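Local coordinates for protein diol-dehydratase (Roseburia inulinivorans, PDB 5I2A) that dehydrates 1,2-propanediol as a B12-independent enzyme of the glycyl radical family, at residues A[399-403]-A[764-770]; A[504-508]-A[677-682]; A[549-555]-A[688-694]. One frame throughout, in Å; residues are numbered along the deposited sequence.

Contact 1 (A[399-403]-A[764-770]); sequences ELTRT and MAGEKGL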
loop_
_atom_site.group_PDB
_atom_site.type_symbol
_atom_site.label_atom_id
_atom_site.label_comp_id
_atom_site.label_asym_id
_atom_site.label_seq_id
_atom_site.Cartn_x
_atom_site.Cartn_y
_atom_site.Cartn_z
ATOM N N GLU A 399 1.632 -28.558 42.813
ATOM C CA GLU A 399 2.890 -28.500 43.548
ATOM C C GLU A 399 3.718 -27.285 43.153
ATOM O O GLU A 399 4.324 -26.638 44.003
ATOM C CB GLU A 399 3.715 -29.772 43.319
ATOM C CG GLU A 399 3.163 -31.007 44.018
ATOM C CD GLU A 399 3.752 -32.315 43.485
ATOM O OE1 GLU A 399 3.251 -33.393 43.874
ATOM O OE2 GLU A 399 4.699 -32.266 42.673
ATOM N N LEU A 400 3.755 -26.990 41.859
ATOM C CA LEU A 400 4.468 -25.813 41.395
ATOM C C LEU A 400 3.793 -24.546 41.907
ATOM O O LEU A 400 4.460 -23.637 42.373
ATOM C CB LEU A 400 4.556 -25.779 39.867
ATOM C CG LEU A 400 5.410 -24.653 39.288
ATOM C CD1 LEU A 400 6.862 -24.793 39.719
ATOM C CD2 LEU A 400 5.305 -24.640 37.764
ATOM N N THR A 401 2.467 -24.493 41.823
ATOM C CA THR A 401 1.745 -23.314 42.279
ATOM C C THR A 401 2.002 -23.061 43.769
ATOM O O THR A 401 2.158 -21.925 44.197
ATOM C CB THR A 401 0.238 -23.447 42.020
ATOM O OG1 THR A 401 0.022 -23.675 40.625
ATOM C CG2 THR A 401 -0.499 -22.183 42.439
ATOM N N ARG A 402 2.073 -24.139 44.541
ATOM C CA ARG A 402 2.321 -24.054 45.972
ATOM C C ARG A 402 3.651 -23.354 46.290
ATOM O O ARG A 402 3.767 -22.715 47.321
ATOM C CB ARG A 402 2.297 -25.461 46.585
ATOM C CG ARG A 402 2.517 -25.522 48.091
ATOM C CD ARG A 402 3.139 -26.870 48.413
ATOM N NE ARG A 402 2.155 -27.816 48.845
ATOM C CZ ARG A 402 2.273 -29.138 48.793
ATOM N NH1 ARG A 402 3.340 -29.737 48.273
ATOM N NH2 ARG A 402 1.278 -29.858 49.254
ATOM N N THR A 403 4.640 -23.452 45.401
ATOM C CA THR A 403 5.911 -22.768 45.654
ATOM C C THR A 403 5.758 -21.256 45.685
ATOM O O THR A 403 6.669 -20.565 46.122
ATOM C CB THR A 403 6.995 -23.090 44.602
ATOM O OG1 THR A 403 6.658 -22.449 43.370
ATOM C CG2 THR A 403 7.180 -24.609 44.407
ATOM N N MET A 764 -2.640 -24.687 50.737
ATOM C CA MET A 764 -2.057 -25.675 49.824
ATOM C C MET A 764 -1.329 -26.821 50.536
ATOM O O MET A 764 -0.817 -27.734 49.895
ATOM C CB MET A 764 -1.078 -24.994 48.871
ATOM C CG MET A 764 -1.595 -23.692 48.320
ATOM S SD MET A 764 -2.572 -23.988 46.854
ATOM C CE MET A 764 -1.301 -24.440 45.713
ATOM N N ALA A 765 -1.270 -26.764 51.858
ATOM C CA ALA A 765 -0.439 -27.699 52.616
ATOM C C ALA A 765 -0.894 -29.162 52.460
ATOM O O ALA A 765 -2.078 -29.463 52.538
ATOM C CB ALA A 765 -0.423 -27.292 54.097
ATOM N N GLY A 766 0.064 -30.056 52.229
ATOM C CA GLY A 766 -0.202 -31.482 52.164
ATOM C C GLY A 766 -0.898 -31.929 50.897
ATOM O O GLY A 766 -1.296 -31.101 50.077
ATOM N N GLU A 767 -1.051 -33.239 50.738
ATOM C CA GLU A 767 -1.777 -33.792 49.600
ATOM C C GLU A 767 -3.221 -33.332 49.611
ATOM O O GLU A 767 -3.782 -33.019 48.558
ATOM C CB GLU A 767 -1.724 -35.325 49.587
ATOM C CG GLU A 767 -0.346 -35.890 49.335
ATOM C CD GLU A 767 0.258 -35.414 48.023
ATOM O OE1 GLU A 767 1.244 -34.645 48.067
ATOM O OE2 GLU A 767 -0.247 -35.812 46.949
ATOM N N LYS A 768 -3.819 -33.275 50.799
ATOM C CA LYS A 768 -5.210 -32.834 50.904
ATOM C C LYS A 768 -5.367 -31.359 50.506
ATOM O O LYS A 768 -6.398 -30.975 49.968
ATOM C CB LYS A 768 -5.747 -33.064 52.313
ATOM N N GLY A 769 -4.347 -30.541 50.768
ATOM C CA GLY A 769 -4.363 -29.144 50.357
ATOM C C GLY A 769 -4.364 -29.038 48.837
ATOM O O GLY A 769 -5.143 -28.285 48.254
ATOM N N LEU A 770 -3.500 -29.824 48.203
ATOM C CA LEU A 770 -3.372 -29.830 46.755
ATOM C C LEU A 770 -4.671 -30.306 46.113
ATOM O O LEU A 770 -5.099 -29.778 45.083
ATOM C CB LEU A 770 -2.196 -30.714 46.321
ATOM C CG LEU A 770 -0.788 -30.280 46.739
ATOM C CD1 LEU A 770 0.261 -31.253 46.213
ATOM C CD2 LEU A 770 -0.443 -28.844 46.312
HETATM O O HOH W 1 1.363 -34.888 44.598
HETATM O O HOH W 2 1.865 -32.383 49.514
#
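Arg402, on helix 391-402, reaches over Met764 to the loop that leads into helix 766-781. Its CB lies 3.8 Å from Met764 CE. CG is anti to the backbone N (chi1 -179°), which sends the chain out over Met764, and it sits 3.7 Å from Met764 CB as the two side chains run alongside with opposite headings. A bend at chi3 (-97°) swings the guanidinium side-on to the Met764 carbonyl. NE donates to Met764 O at 3.2 Å from well above the carbonyl plane, while NH2 donates to the same Met764 O at 3.1 Å within that plane. One oxygen is thus gripped by two nitrogens, and it lies close to the guanidinium plane. Arg402 NH1, the other terminal nitrogen, lies 4.0 Å from Leu770 CD1. Leu770 covers a face of the group, with CG 3.3 Å from Arg402 NH2, and its CD1 also touches the aliphatic CG of Glu399. At the guanidinium edge, water 2 accepts from Arg402 NH2 at 2.6 Å and donates to Glu767 OE1. Water 1 donates to Glu399 OE1 and Glu767 OE2. One residue earlier, Thr401, its hydroxyl bonded to Leu407 O, meets Met764 CE with its methyl. The cation spends its direct bonds here on a neutral carbonyl; its attraction to Glu767 probably acts through water 2, while the arginine and water 1 are likely to offset repulsion between Glu399 and Glu767.

Contact 2 (A[504-508]-A[677-682]); sequences IELMV and PLETFK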
loop_
_atom_site.group_PDB
_atom_site.type_symbol
_atom_site.label_atom_id
_atom_site.label_comp_id
_atom_site.label_asym_id
_atom_site.label_seq_id
_atom_site.Cartn_x
_atom_site.Cartn_y
_atom_site.Cartn_z
ATOM N N ILE A 504 -15.977 2.732 22.684
ATOM C CA ILE A 504 -15.513 1.478 22.104
ATOM C C ILE A 504 -15.239 1.644 20.611
ATOM O O ILE A 504 -14.232 1.170 20.094
ATOM C CB ILE A 504 -16.533 0.348 22.319
ATOM C CG1 ILE A 504 -16.501 -0.106 23.775
ATOM C CG2 ILE A 504 -16.237 -0.838 21.398
ATOM C CD1 ILE A 504 -17.709 -0.960 24.154
ATOM N N GLU A 505 -16.132 2.338 19.914
ATOM C CA GLU A 505 -15.968 2.498 18.477
ATOM C C GLU A 505 -14.731 3.347 18.140
ATOM O O GLU A 505 -14.047 3.102 17.139
ATOM C CB GLU A 505 -17.225 3.112 17.848
ATOM C CG GLU A 505 -17.098 3.247 16.333
ATOM C CD GLU A 505 -18.433 3.474 15.619
ATOM O OE1 GLU A 505 -19.444 3.747 16.300
ATOM O OE2 GLU A 505 -18.459 3.360 14.374
ATOM N N LEU A 506 -14.442 4.338 18.976
ATOM C CA LEU A 506 -13.212 5.111 18.826
ATOM C C LEU A 506 -11.955 4.251 19.036
ATOM O O LEU A 506 -10.933 4.462 18.382
ATOM C CB LEU A 506 -13.212 6.293 19.798
ATOM C CG LEU A 506 -14.301 7.338 19.532
ATOM C CD1 LEU A 506 -14.170 8.523 20.475
ATOM C CD2 LEU A 506 -14.234 7.798 18.078
ATOM N N MET A 507 -12.026 3.305 19.968
ATOM C CA MET A 507 -10.924 2.384 20.192
ATOM C C MET A 507 -10.710 1.525 18.938
ATOM O O MET A 507 -9.581 1.273 18.549
ATOM C CB MET A 507 -11.181 1.488 21.410
ATOM C CG MET A 507 -10.061 0.484 21.673
ATOM S SD MET A 507 -10.288 -0.491 23.160
ATOM C CE MET A 507 -11.853 -1.314 22.899
ATOM N N VAL A 508 -11.808 1.105 18.314
ATOM C CA VAL A 508 -11.741 0.347 17.063
ATOM C C VAL A 508 -11.050 1.217 15.992
ATOM O O VAL A 508 -10.178 0.751 15.266
ATOM C CB VAL A 508 -13.145 -0.117 16.596
ATOM C CG1 VAL A 508 -13.093 -0.749 15.190
ATOM C CG2 VAL A 508 -13.765 -1.105 17.613
ATOM N N PRO A 677 -20.868 -5.327 21.903
ATOM C CA PRO A 677 -20.567 -4.454 20.765
ATOM C C PRO A 677 -19.274 -4.851 20.048
ATOM O O PRO A 677 -19.221 -4.828 18.815
ATOM C CB PRO A 677 -20.432 -3.070 21.410
ATOM C CG PRO A 677 -21.285 -3.145 22.626
ATOM C CD PRO A 677 -21.075 -4.552 23.143
ATOM N N LEU A 678 -18.256 -5.238 20.807
ATOM C CA LEU A 678 -16.962 -5.505 20.193
ATOM C C LEU A 678 -17.018 -6.603 19.129
ATOM O O LEU A 678 -16.367 -6.470 18.097
ATOM C CB LEU A 678 -15.923 -5.860 21.252
ATOM C CG LEU A 678 -15.161 -4.622 21.728
ATOM C CD1 LEU A 678 -14.375 -4.981 22.967
ATOM C CD2 LEU A 678 -14.235 -4.059 20.625
ATOM N N GLU A 679 -17.801 -7.662 19.358
ATOM C CA GLU A 679 -17.817 -8.789 18.412
ATOM C C GLU A 679 -18.442 -8.421 17.058
ATOM O O GLU A 679 -18.406 -9.220 16.141
ATOM C CB GLU A 679 -18.549 -10.003 18.996
ATOM C CG GLU A 679 -20.062 -9.803 19.162
ATOM C CD GLU A 679 -20.797 -11.052 19.676
ATOM O OE1 GLU A 679 -22.024 -10.969 19.863
ATOM O OE2 GLU A 679 -20.162 -12.106 19.889
ATOM N N THR A 680 -18.984 -7.210 16.932
ATOM C CA THR A 680 -19.577 -6.775 15.669
ATOM C C THR A 680 -18.602 -5.986 14.786
ATOM O O THR A 680 -18.897 -5.748 13.633
ATOM C CB THR A 680 -20.838 -5.886 15.892
ATOM O OG1 THR A 680 -20.441 -4.597 16.370
ATOM C CG2 THR A 680 -21.811 -6.523 16.908
ATOM N N PHE A 681 -17.462 -5.554 15.322
ATOM C CA PHE A 681 -16.539 -4.717 14.538
ATOM C C PHE A 681 -15.517 -5.544 13.770
ATOM O O PHE A 681 -15.202 -6.661 14.166
ATOM C CB PHE A 681 -15.814 -3.703 15.450
ATOM C CG PHE A 681 -16.724 -2.636 15.981
ATOM C CD1 PHE A 681 -17.057 -1.540 15.195
ATOM C CD2 PHE A 681 -17.280 -2.746 17.240
ATOM C CE1 PHE A 681 -17.919 -0.570 15.668
ATOM C CE2 PHE A 681 -18.134 -1.774 17.724
ATOM C CZ PHE A 681 -18.460 -0.688 16.939
ATOM N N LYS A 682 -14.998 -4.984 12.680
ATOM C CA LYS A 682 -14.072 -5.693 11.807
ATOM C C LYS A 682 -12.765 -4.941 11.670
ATOM O O LYS A 682 -12.710 -3.739 11.898
ATOM C CB LYS A 682 -14.690 -5.910 10.426
ATOM C CG LYS A 682 -16.033 -6.612 10.464
ATOM C CD LYS A 682 -16.653 -6.675 9.081
ATOM C CE LYS A 682 -18.069 -7.235 9.133
ATOM N NZ LYS A 682 -18.696 -7.291 7.778
#
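Val508 and Ile504, one turn apart on helix 489-521, pack against Phe681 and Leu678, the two ends of a type I beta turn at the C-terminal end of helix 661-678. The helix-to-turn interface is apolar, with no hydrogen bond crossing it. Its closely packed part is built on the buried Val508, Ile504 and Leu678. Val508 CG2 stands over one face of the Phe681 ring in a CH-pi contact, 4.0 Å from the centroid of that ring and 24° off its normal, displaced toward CG. One turn earlier, Ile504 CG2 meets Leu678 CD2 at 3.9 Å. Met507 CE reaches the same Leu678 methyl at 4.3 Å, and strand 454-457 backs Ile504 and Met507 through Phe456. The outer side is looser: Glu505 and Phe681 are partly exposed, and Glu505 gives a small contact, running at about a right angle to Phe681 with CG 4.0 Å from Phe681 CE1. Its carboxylate goes on to the second subunit, where OE2 accepts from the backbone N of Gly196. That glycine of the second subunit also packs on Phe681, placing the ring at the dimer interface. With an alanine in place of Phe681, Val508 CG2 would probably lose its ring face and a gap open between helix, turn and second subunit. On the ring face opposite Val508 sits Thr680 OG1, which donates to Pro677 O at 2.7 Å, in the carbonyl plane.

Contact 3 (A[549-555]-A[688-694]); sequences NFTGPQG and MYQAGLY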
loop_
_atom_site.group_PDB
_atom_site.type_symbol
_atom_site.label_atom_id
_atom_site.label_comp_id
_atom_site.label_asym_id
_atom_site.label_seq_id
_atom_site.Cartn_x
_atom_site.Cartn_y
_atom_site.Cartn_z
ATOM N N ASN A 549 -7.987 -14.060 11.588
ATOM C CA ASN A 549 -7.603 -12.694 11.870
ATOM C C ASN A 549 -8.508 -12.084 12.910
ATOM O O ASN A 549 -9.734 -12.099 12.756
ATOM C CB ASN A 549 -7.639 -11.862 10.590
ATOM C CG ASN A 549 -6.574 -12.278 9.623
ATOM O OD1 ASN A 549 -5.415 -11.941 9.807
ATOM N ND2 ASN A 549 -6.945 -13.054 8.617
ATOM N N PHE A 550 -7.909 -11.569 13.979
ATOM C CA PHE A 550 -8.688 -10.941 15.040
ATOM C C PHE A 550 -8.059 -9.624 15.476
ATOM O O PHE A 550 -6.910 -9.327 15.142
ATOM C CB PHE A 550 -8.815 -11.864 16.266
ATOM C CG PHE A 550 -9.396 -13.229 15.956
ATOM C CD1 PHE A 550 -10.747 -13.385 15.699
ATOM C CD2 PHE A 550 -8.585 -14.358 15.958
ATOM C CE1 PHE A 550 -11.281 -14.651 15.428
ATOM C CE2 PHE A 550 -9.103 -15.616 15.682
ATOM C CZ PHE A 550 -10.463 -15.760 15.414
ATOM N N THR A 551 -8.828 -8.854 16.237
ATOM C CA THR A 551 -8.275 -7.785 17.044
ATOM C C THR A 551 -8.844 -7.941 18.459
ATOM O O THR A 551 -10.056 -8.057 18.637
ATOM C CB THR A 551 -8.600 -6.386 16.460
ATOM O OG1 THR A 551 -8.152 -6.318 15.102
ATOM C CG2 THR A 551 -7.910 -5.296 17.273
ATOM N N GLY A 552 -7.971 -7.951 19.460
ATOM C CA GLY A 552 -8.380 -8.271 20.821
ATOM C C GLY A 552 -8.011 -7.187 21.826
ATOM O O GLY A 552 -6.879 -7.147 22.311
ATOM N N PRO A 553 -8.957 -6.281 22.118
ATOM C CA PRO A 553 -8.759 -5.220 23.114
ATOM C C PRO A 553 -9.410 -5.555 24.463
ATOM O O PRO A 553 -10.468 -6.195 24.500
ATOM C CB PRO A 553 -9.436 -4.009 22.453
ATOM C CG PRO A 553 -10.616 -4.631 21.732
ATOM C CD PRO A 553 -10.200 -6.074 21.352
ATOM N N GLN A 554 -8.787 -5.105 25.552
ATOM C CA GLN A 554 -9.143 -5.534 26.905
ATOM C C GLN A 554 -9.975 -4.530 27.714
ATOM O O GLN A 554 -9.635 -3.345 27.784
ATOM C CB GLN A 554 -7.874 -5.849 27.688
ATOM C CG GLN A 554 -7.290 -7.216 27.409
ATOM C CD GLN A 554 -7.311 -7.572 25.929
ATOM O OE1 GLN A 554 -8.238 -8.223 25.460
ATOM N NE2 GLN A 554 -6.292 -7.148 25.194
ATOM N N GLY A 555 -11.041 -5.023 28.335
ATOM C CA GLY A 555 -11.882 -4.222 29.207
ATOM C C GLY A 555 -11.456 -4.285 30.671
ATOM O O GLY A 555 -11.275 -5.365 31.239
ATOM N N MET A 688 -12.503 -10.240 12.704
ATOM C CA MET A 688 -13.411 -9.636 13.665
ATOM C C MET A 688 -12.680 -9.226 14.936
ATOM O O MET A 688 -11.674 -9.829 15.323
ATOM C CB MET A 688 -14.538 -10.603 14.035
ATOM C CG MET A 688 -15.347 -11.152 12.841
ATOM S SD MET A 688 -16.191 -9.862 11.878
ATOM C CE MET A 688 -17.272 -9.127 13.123
ATOM N N TYR A 689 -13.219 -8.218 15.595
ATOM C CA TYR A 689 -12.840 -7.927 16.957
ATOM C C TYR A 689 -13.423 -8.985 17.899
ATOM O O TYR A 689 -14.462 -9.584 17.619
ATOM C CB TYR A 689 -13.324 -6.533 17.355
ATOM C CG TYR A 689 -12.402 -5.434 16.899
ATOM C CD1 TYR A 689 -12.266 -5.120 15.546
ATOM C CD2 TYR A 689 -11.663 -4.714 17.819
ATOM C CE1 TYR A 689 -11.398 -4.122 15.131
ATOM C CE2 TYR A 689 -10.817 -3.705 17.418
ATOM C CZ TYR A 689 -10.672 -3.419 16.081
ATOM O OH TYR A 689 -9.810 -2.417 15.704
ATOM N N GLN A 690 -12.736 -9.210 19.006
ATOM C CA GLN A 690 -13.248 -10.033 20.088
ATOM C C GLN A 690 -12.679 -9.491 21.400
ATOM O O GLN A 690 -11.464 -9.311 21.529
ATOM C CB GLN A 690 -12.890 -11.515 19.891
ATOM C CG GLN A 690 -11.502 -11.785 19.340
ATOM C CD GLN A 690 -11.125 -13.272 19.360
ATOM O OE1 GLN A 690 -11.991 -14.147 19.441
ATOM N NE2 GLN A 690 -9.824 -13.551 19.340
ATOM N N ALA A 691 -13.557 -9.194 22.347
ATOM C CA ALA A 691 -13.145 -8.685 23.653
ATOM C C ALA A 691 -12.285 -9.667 24.446
ATOM O O ALA A 691 -12.508 -10.882 24.413
ATOM C CB ALA A 691 -14.381 -8.314 24.486
ATOM N N GLY A 692 -11.300 -9.128 25.155
ATOM C CA GLY A 692 -10.689 -9.819 26.278
ATOM C C GLY A 692 -10.962 -9.039 27.556
ATOM O O GLY A 692 -11.359 -7.868 27.508
ATOM N N LEU A 693 -10.758 -9.688 28.696
ATOM C CA LEU A 693 -10.929 -9.064 29.999
ATOM C C LEU A 693 -9.744 -9.456 30.886
ATOM O O LEU A 693 -9.822 -10.381 31.689
ATOM C CB LEU A 693 -12.260 -9.472 30.641
ATOM C CG LEU A 693 -13.526 -9.131 29.845
ATOM C CD1 LEU A 693 -14.737 -9.901 30.342
ATOM C CD2 LEU A 693 -13.794 -7.636 29.842
ATOM N N TYR A 694 -8.644 -8.742 30.718
ATOM C CA TYR A 694 -7.455 -8.977 31.514
ATOM C C TYR A 694 -6.657 -7.684 31.621
ATOM O O TYR A 694 -6.828 -6.785 30.805
ATOM C CB TYR A 694 -6.608 -10.102 30.921
ATOM C CG TYR A 694 -5.950 -9.850 29.571
ATOM C CD1 TYR A 694 -4.753 -9.145 29.481
ATOM C CD2 TYR A 694 -6.477 -10.401 28.396
ATOM C CE1 TYR A 694 -4.123 -8.966 28.276
ATOM C CE2 TYR A 694 -5.833 -10.230 27.160
ATOM C CZ TYR A 694 -4.663 -9.505 27.111
ATOM O OH TYR A 694 -4.000 -9.314 25.922
HETATM O O HOH W 3 -12.307 -13.185 12.601
#
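Strand 688-689 pairs in parallel with strand 548-556, Phe550 bridging to Met688 and Thr551 to Tyr689, in a mixed sheet consistent with part of the beta/alpha barrel of glycyl radical enzymes. The backbone ladder starts weakly: Met688 N barely reaches Asn549 O, and water 3 bridges the same two atoms. It firms up at Thr551, whose N donates to Met688 O and whose O takes Gln690 N at 2.9 Å. Past Gly552 the pairing resumes, with Gly692 N giving to Pro553 O and Gly555 N to Gly692 O at 3.0 Å.

Side chains pack on both faces of the sheet. The Gln690 amide stacks over one face of the Phe550 ring, planes 16° apart, NE2 3.4 Å from Phe550 CG. Gln690 CG sits between its own backbone N and carbonyl carbon (chi1 39°), which folds the extended chain back over the ring, and Ser750 holds OE1. On the sheet face that carries Thr551 and Tyr689, Thr551 CB makes a CH-pi contact over the middle of the Tyr689 ring, 3.5 Å from its centroid, while Pro553 CG meets the ring edge; the Tyr689 hydroxyl bonds to Asn512.

Farther along, Gln554 CG lies 3.3 Å from the centroid of the Tyr694 ring, and its amide is stacked almost parallel to that ring, 3° apart. Asn751 and Asp452 bond the two ends of this amide, and Tyr694 OH bonds to His451 O, fixing both layers of the stack; a bound 1,2-ethanediol, probably from the crystallisation liquor, lies about 4 Å from the tyrosine side chain. Gln554 OE1 comes within 3.0 Å of Gly692 CA, where a side chain would collide with it, and Gln554 NE2 donates to Gly552 O at 2.9 Å.

Contacts 2 and 3 are neighbours, their centres about 9 Å apart, whereas contact 1 lies at the periphery, with its centre about 42 Å from that of contact 2 and about 34 Å from that of contact 3. Along the chain the segments run 399-403, 504-508, 549-555, 677-682, 688-694, 764-770, so contact 1 encloses the other two and contacts 2 and 3 interlock. The turn at the end of helix 661-678 leads into strand 688-689, and Phe681 O and Tyr689 N, 2.9 Å apart, probably share a hydrogen bond. Contacts 2 and 3 thus tie helix, turn and sheet together within the pyruvate formate lyase-like sequence region, while contact 1 joins that region to the glycine radical sequence region.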